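Local coordinates for gamma-glutamyltranspeptidase (Streptomyces lincolnensis, PDB 6J3A), which probably transfers or hydrolyses gamma-glutamyl groups, as an LmbA-like homologue of gamma-glutamyltranspeptidase in the N-terminal nucleophile hydrolase clan, at residues G43-V46 against L47-V50; C271-G274 against P275-G279; V426-R429 against W430-V434. One frame throughout, in Å; residues are numbered along the deposited sequence.

In the fold
The three contacts are local ones that follow each other along the chain. Contact 1 is the last turns of helix 36-50, contact 2 the exit from strand 268-272 toward helix 280-288, and contact 3 the turn of the hairpin 424-428/433-436. The centres of contacts 1 and 2 lie about 24 Å apart, on opposite sides of the chain's centre; the centre of contact 3 is about 20 Å from that of contact 1 and about 22 Å from that of contact 2. None touches another, yet they are linked: helix 36-50, which ends in contact 1, begins against contact 3, and contact 2 starts from a strand of the beta core to which the hairpin of contact 3 also belongs. Together they sample helix, strand-to-helix passage and hairpin in an Ntn-type fold.

Contact 1: G43-V46 against L47-V50; sequences GAFV and LHVV
Leu47 N reaches back to Gly43 O at 2.9 Å and, one turn on, Val50 N to Val46 O at 2.9 Å, the i to i+4 bonds of helix 36-50. Between them His48 N holds Ala44 O at a longer 3.2 Å. A water bridges Phe45 and His48 in the same turn, donating to Phe45 O at 3.0 Å and meeting His48 ND1 at 2.8 Å, at the edge of the imidazole and in its plane. With CG anti to the carbonyl carbon (chi1 -62°), the His48 ring swings back over the preceding turn and runs alongside Phe45. There its edge, led by CE1, turns to the phenyl face in a T-shaped pair, centroids 4.9 Å apart and planes at 70°. Ala44 O lies 3.4 Å from the imidazole plane, over the ring centre. On another side of the helix, Val46 CG1 packs obliquely against Val50 CG1 at 4.1 Å. Phe45 has a second edge-to-face partner in Trp192, and helices 20-31, 111-122 and 127-140 enclose the turn. A phenylalanine in place of His48 would keep an aromatic ring but is likely to leave the water without its nitrogen partner and less firmly placed beside Phe45 O. In this buried setting one imidazole thus serves two chemistries: an in-plane nitrogen meets the water while the ring packs against the phenyl face.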
loop_
_atom_site.group_PDB
_atom_site.type_symbol
_atom_site.label_atom_id
_atom_site.label_comp_id
_atom_site.label_asym_id
_atom_site.label_seq_id
_atom_site.Cartn_x
_atom_site.Cartn_y
_atom_site.Cartn_z
ATOM N N GLY A 43 16.940 -1.314 2.171
ATOM C CA GLY A 43 15.816 -2.221 2.376
ATOM C C GLY A 43 16.226 -3.596 2.871
ATOM O O GLY A 43 15.549 -4.183 3.706
ATOM N N ALA A 44 17.347 -4.102 2.362
ATOM C CA ALA A 44 17.823 -5.449 2.688
ATOM C C ALA A 44 18.220 -5.584 4.143
ATOM O O ALA A 44 17.929 -6.592 4.774
ATOM C CB ALA A 44 18.997 -5.820 1.805
ATOM N N PHE A 45 18.895 -4.567 4.661
ATOM C CA PHE A 45 19.288 -4.542 6.063
ATOM C C PHE A 45 18.090 -4.280 6.982
ATOM O O PHE A 45 18.064 -4.739 8.118
ATOM C CB PHE A 45 20.426 -3.539 6.289
ATOM C CG PHE A 45 21.768 -4.047 5.828
ATOM C CD1 PHE A 45 22.100 -4.042 4.485
ATOM C CD2 PHE A 45 22.690 -4.559 6.741
ATOM C CE1 PHE A 45 23.331 -4.525 4.055
ATOM C CE2 PHE A 45 23.926 -5.034 6.318
ATOM C CZ PHE A 45 24.249 -5.022 4.970
ATOM N N VAL A 46 17.101 -3.545 6.501
ATOM C CA VAL A 46 15.839 -3.439 7.222
ATOM C C VAL A 46 15.168 -4.821 7.293
ATOM O O VAL A 46 14.703 -5.224 8.358
ATOM C CB VAL A 46 14.922 -2.356 6.606
ATOM C CG1 VAL A 46 13.507 -2.431 7.169
ATOM C CG2 VAL A 46 15.515 -0.974 6.865
ATOM N N LEU A 47 15.158 -5.550 6.182
ATOM C CA LEU A 47 14.587 -6.904 6.162
ATOM C C LEU A 47 15.195 -7.858 7.186
ATOM O O LEU A 47 14.477 -8.693 7.753
ATOM C CB LEU A 47 14.704 -7.528 4.773
ATOM C CG LEU A 47 13.740 -7.012 3.709
ATOM C CD1 LEU A 47 14.165 -7.526 2.346
ATOM C CD2 LEU A 47 12.315 -7.441 4.008
ATOM N N HIS A 48 16.505 -7.745 7.418
ATOM C CA HIS A 48 17.162 -8.548 8.465
ATOM C C HIS A 48 16.420 -8.339 9.780
ATOM O O HIS A 48 16.081 -9.293 10.487
ATOM C CB HIS A 48 18.617 -8.131 8.691
ATOM C CG HIS A 48 19.496 -8.304 7.501
ATOM N ND1 HIS A 48 20.619 -7.530 7.291
ATOM C CD2 HIS A 48 19.424 -9.161 6.456
ATOM C CE1 HIS A 48 21.193 -7.896 6.159
ATOM N NE2 HIS A 48 20.489 -8.885 5.633
ATOM N N VAL A 49 16.163 -7.062 10.070
ATOM C CA VAL A 49 15.583 -6.618 11.337
ATOM C C VAL A 49 14.103 -6.956 11.464
ATOM O O VAL A 49 13.657 -7.326 12.548
ATOM C CB VAL A 49 15.790 -5.099 11.544
ATOM C CG1 VAL A 49 15.210 -4.638 12.875
ATOM C CG2 VAL A 49 17.272 -4.749 11.503
ATOM N N VAL A 50 13.350 -6.825 10.373
ATOM C CA VAL A 50 11.886 -6.982 10.418
ATOM C C VAL A 50 11.360 -8.336 9.959
ATOM O O VAL A 50 10.179 -8.615 10.146
ATOM C CB VAL A 50 11.157 -5.847 9.670
ATOM C CG1 VAL A 50 11.641 -4.494 10.191
ATOM C CG2 VAL A 50 11.320 -5.955 8.153
HETATM O O HOH W 1 20.594 -5.593 9.378
#

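Contact 2: C271-G274 against P275-G279; sequences CKAG and PWSQG
Trp276 and Ser277 both fold back on the residues that lead into them, and Gly274 O is where they converge. The indole has CG between its backbone N and carbonyl carbon (chi1 55°), which lays it across the type I turn Gly274 to Ser277, one face toward Gly274 O and Ser277 CB; Gly274 O stands 3.8 Å above the indole plane, offset toward the rim. Ala273 CB comes to CZ2 of Trp276 obliquely, at 4.0 Å. The hydroxyl of Ser277 points at the incoming chain and donates to Gly274 O over 2.8 Å, while Ser277 N closes the turn on Gly274 O at 2.7 Å and 162°. Two donors thus grip one carbonyl oxygen, each tilted from the carbonyl plane. Ser277 OG also accepts from Gly279 N at 2.8 Å, a capping bond ahead of helix 280-288. Where the chain doubles back, Gly279 CA lies 3.7 Å from Ala273 O; a CB on Gly279 would collide with that oxygen. Lys272, bent at chi2 and chi3, lays its CE 3.3 Å from Gly279 O, and its NZ then makes a salt bridge with Asp507 and hydrogen bonds with Thr484, Ser486 and Pro485 O. Trp276 NE1 is taken by Glu258, and Arg478 makes a cation-pi contact with the indole. Strand 268-272, flanked by strands 256-265 and 486-490, thus hands the chain to helix 280-288, whose Leu282 and Leu283 touch the Lys272 side chain, with helix 506-519 nearby.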
loop_
_atom_site.group_PDB
_atom_site.type_symbol
_atom_site.label_atom_id
_atom_site.label_comp_id
_atom_site.label_asym_id
_atom_site.label_seq_id
_atom_site.Cartn_x
_atom_site.Cartn_y
_atom_site.Cartn_z
ATOM N N CYS A 271 15.203 -13.214 -17.423
ATOM C CA CYS A 271 16.551 -13.357 -16.859
ATOM C C CYS A 271 16.495 -13.951 -15.461
ATOM O O CYS A 271 15.690 -13.520 -14.634
ATOM C CB CYS A 271 17.260 -12.002 -16.798
ATOM S SG CYS A 271 17.421 -11.234 -18.424
ATOM N N LYS A 272 17.380 -14.915 -15.212
ATOM C CA LYS A 272 17.473 -15.626 -13.934
ATOM C C LYS A 272 18.917 -15.827 -13.535
ATOM O O LYS A 272 19.821 -15.582 -14.319
ATOM C CB LYS A 272 16.814 -17.002 -14.055
ATOM C CG LYS A 272 15.356 -16.989 -14.501
ATOM C CD LYS A 272 14.430 -16.339 -13.475
ATOM C CE LYS A 272 14.158 -17.261 -12.296
ATOM N NZ LYS A 272 13.599 -16.547 -11.116
ATOM N N ALA A 273 19.125 -16.295 -12.313
ATOM C CA ALA A 273 20.458 -16.721 -11.867
ATOM C C ALA A 273 20.788 -18.072 -12.464
ATOM O O ALA A 273 19.891 -18.877 -12.704
ATOM C CB ALA A 273 20.519 -16.799 -10.351
ATOM N N GLY A 274 22.079 -18.312 -12.688
ATOM C CA GLY A 274 22.580 -19.581 -13.239
ATOM C C GLY A 274 22.210 -20.823 -12.446
ATOM O O GLY A 274 21.739 -20.720 -11.313
ATOM N N PRO A 275 22.467 -22.018 -13.012
ATOM C CA PRO A 275 21.942 -23.285 -12.455
ATOM C C PRO A 275 22.526 -23.745 -11.113
ATOM O O PRO A 275 22.086 -24.772 -10.584
ATOM C CB PRO A 275 22.239 -24.305 -13.556
ATOM C CG PRO A 275 23.416 -23.743 -14.281
ATOM C CD PRO A 275 23.513 -22.261 -14.021
ATOM N N TRP A 276 23.495 -23.003 -10.570
ATOM C CA TRP A 276 23.811 -23.071 -9.123
ATOM C C TRP A 276 22.621 -22.611 -8.240
ATOM O O TRP A 276 22.579 -22.907 -7.041
ATOM C CB TRP A 276 25.090 -22.280 -8.768
ATOM C CG TRP A 276 25.057 -20.850 -9.193
ATOM C CD1 TRP A 276 25.552 -20.344 -10.351
ATOM C CD2 TRP A 276 24.480 -19.742 -8.482
ATOM N NE1 TRP A 276 25.320 -18.988 -10.421
ATOM C CE2 TRP A 276 24.665 -18.591 -9.287
ATOM C CE3 TRP A 276 23.829 -19.605 -7.245
ATOM C CZ2 TRP A 276 24.227 -17.317 -8.895
ATOM C CZ3 TRP A 276 23.386 -18.328 -6.853
ATOM C CH2 TRP A 276 23.593 -17.207 -7.677
ATOM N N SER A 277 21.689 -21.858 -8.823
ATOM C CA SER A 277 20.368 -21.651 -8.246
ATOM C C SER A 277 19.363 -22.567 -8.948
ATOM O O SER A 277 19.693 -23.198 -9.942
ATOM C CB SER A 277 19.956 -20.189 -8.413
ATOM O OG SER A 277 19.523 -19.930 -9.742
ATOM N N GLN A 278 18.130 -22.613 -8.453
ATOM C CA GLN A 278 17.024 -23.218 -9.221
ATOM C C GLN A 278 16.515 -22.310 -10.355
ATOM O O GLN A 278 15.594 -22.698 -11.088
ATOM C CB GLN A 278 15.840 -23.590 -8.310
ATOM C CG GLN A 278 15.072 -22.410 -7.699
ATOM C CD GLN A 278 13.747 -22.802 -7.048
ATOM O OE1 GLN A 278 13.333 -22.189 -6.070
ATOM N NE2 GLN A 278 13.065 -23.805 -7.601
ATOM N N GLY A 279 17.085 -21.110 -10.479
ATOM C CA GLY A 279 16.616 -20.083 -11.419
ATOM C C GLY A 279 16.181 -20.584 -12.779
ATOM O O GLY A 279 15.050 -20.322 -13.220
#

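Contact 3: V426-R429 against W430-V434; sequences VVDR and WGNMV
Asp428 and Asn432 make the side-chain hydrogen bonds of this hairpin. Asn432 N donates to Asp428 OD1 at 2.8 Å, on the syn side but well out of the carboxylate plane, and Asn432 ND2 meets the syn lone pair of Asp428 OD2 at 2.9 Å and 161°. With CG between its backbone N and carbonyl carbon (chi1 64°), the Asp428 carboxylate reaches forward across the turn to Asn432; it stands 70° from the Asn432 amide plane. Asp428 OD2 has a further donor in Ala36 N, and Asn432 OD1 accepts from Ala68 N, so both groups are tied beyond the hairpin.

Backbone bonds define a 3:5 hairpin, a type I turn with a G1 beta bulge: Gly431 N donates to Asp428 O at 2.9 Å, and Asp428 N to Asn432 O at 3.1 Å. The bulge position, Gly431, has a positive phi at which a CB would jam against the preceding carbonyl. Val426 and Val434 form the hydrogen-bonded pair beyond it.

Among the aromatic contacts, Arg429 CG sits over the six-membered ring of Trp430, 3.5 Å from its centroid, a CH-pi contact; the guanidinium lies farther off, a long cation-pi contact that is at most weakly attractive. Asp428 approaches the edge of the same ring, with OD2 3.5 Å from CE3.

Apolar pairs complete the hairpin: Val426 CB on Val434 CG1 at 3.6 Å, and Val427 CG2 beside Met433 CG. The first pair faces helix 36-50, the second Val592 of strand 590-594, while strands 13-17 and 61-66 flank the hairpin.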
loop_
_atom_site.group_PDB
_atom_site.type_symbol
_atom_site.label_atom_id
_atom_site.label_comp_id
_atom_site.label_asym_id
_atom_site.label_seq_id
_atom_site.Cartn_x
_atom_site.Cartn_y
_atom_site.Cartn_z
ATOM N N VAL A 426 13.328 -2.855 -6.875
ATOM C CA VAL A 426 13.337 -1.391 -6.990
ATOM C C VAL A 426 13.493 -0.973 -8.446
ATOM O O VAL A 426 14.217 -1.601 -9.200
ATOM C CB VAL A 426 14.457 -0.722 -6.160
ATOM C CG1 VAL A 426 14.294 0.800 -6.155
ATOM C CG2 VAL A 426 14.466 -1.242 -4.730
ATOM N N VAL A 427 12.785 0.081 -8.827
ATOM C CA VAL A 427 13.046 0.798 -10.065
ATOM C C VAL A 427 13.104 2.287 -9.736
ATOM O O VAL A 427 12.253 2.798 -9.008
ATOM C CB VAL A 427 11.996 0.487 -11.143
ATOM C CG1 VAL A 427 10.585 0.798 -10.668
ATOM C CG2 VAL A 427 12.319 1.226 -12.436
ATOM N N ASP A 428 14.118 2.973 -10.247
ATOM C CA ASP A 428 14.315 4.397 -9.919
ATOM C C ASP A 428 13.982 5.325 -11.109
ATOM O O ASP A 428 13.616 4.855 -12.196
ATOM C CB ASP A 428 15.729 4.636 -9.358
ATOM C CG ASP A 428 16.835 4.343 -10.361
ATOM O OD1 ASP A 428 16.581 4.286 -11.580
ATOM O OD2 ASP A 428 17.986 4.169 -9.920
ATOM N N ARG A 429 14.112 6.634 -10.882
ATOM C CA ARG A 429 13.760 7.673 -11.866
ATOM C C ARG A 429 14.607 7.625 -13.146
ATOM O O ARG A 429 14.166 8.075 -14.208
ATOM C CB ARG A 429 13.842 9.071 -11.225
ATOM C CG ARG A 429 15.256 9.581 -10.981
ATOM C CD ARG A 429 15.294 10.836 -10.126
ATOM N NE ARG A 429 14.588 11.962 -10.739
ATOM C CZ ARG A 429 14.601 13.215 -10.278
ATOM N NH1 ARG A 429 13.904 14.157 -10.913
ATOM N NH2 ARG A 429 15.299 13.537 -9.188
ATOM N N TRP A 430 15.816 7.081 -13.030
ATOM C CA TRP A 430 16.684 6.862 -14.180
ATOM C C TRP A 430 16.382 5.556 -14.919
ATOM O O TRP A 430 16.937 5.317 -15.981
ATOM C CB TRP A 430 18.149 6.895 -13.753
ATOM C CG TRP A 430 18.514 8.156 -13.084
ATOM C CD1 TRP A 430 18.885 9.322 -13.681
ATOM C CD2 TRP A 430 18.536 8.396 -11.675
ATOM N NE1 TRP A 430 19.137 10.279 -12.731
ATOM C CE2 TRP A 430 18.937 9.738 -11.488
ATOM C CE3 TRP A 430 18.263 7.608 -10.549
ATOM C CZ2 TRP A 430 19.076 10.311 -10.214
ATOM C CZ3 TRP A 430 18.391 8.174 -9.284
ATOM C CH2 TRP A 430 18.799 9.516 -9.127
ATOM N N GLY A 431 15.512 4.720 -14.369
ATOM C CA GLY A 431 15.147 3.454 -15.004
ATOM C C GLY A 431 15.976 2.244 -14.601
ATOM O O GLY A 431 15.750 1.151 -15.118
ATOM N N ASN A 432 16.927 2.414 -13.679
ATOM C CA ASN A 432 17.700 1.282 -13.145
ATOM C C ASN A 432 16.717 0.342 -12.443
ATOM O O ASN A 432 15.776 0.804 -11.802
ATOM C CB ASN A 432 18.760 1.753 -12.143
ATOM C CG ASN A 432 19.753 2.751 -12.736
ATOM O OD1 ASN A 432 20.339 2.498 -13.778
ATOM N ND2 ASN A 432 19.952 3.882 -12.058
ATOM N N MET A 433 16.907 -0.960 -12.589
ATOM C CA MET A 433 16.099 -1.931 -11.856
ATOM C C MET A 433 16.988 -2.875 -11.086
ATOM O O MET A 433 18.166 -3.059 -11.425
ATOM C CB MET A 433 15.210 -2.742 -12.783
ATOM C CG MET A 433 14.359 -1.890 -13.697
ATOM S SD MET A 433 13.354 -2.905 -14.788
ATOM C CE MET A 433 11.910 -3.097 -13.771
ATOM N N VAL A 434 16.399 -3.471 -10.051
ATOM C CA VAL A 434 17.061 -4.478 -9.223
ATOM C C VAL A 434 16.004 -5.462 -8.677
ATOM O O VAL A 434 14.884 -5.070 -8.376
ATOM C CB VAL A 434 17.903 -3.806 -8.116
ATOM C CG1 VAL A 434 17.031 -3.146 -7.063
ATOM C CG2 VAL A 434 18.864 -4.791 -7.490
#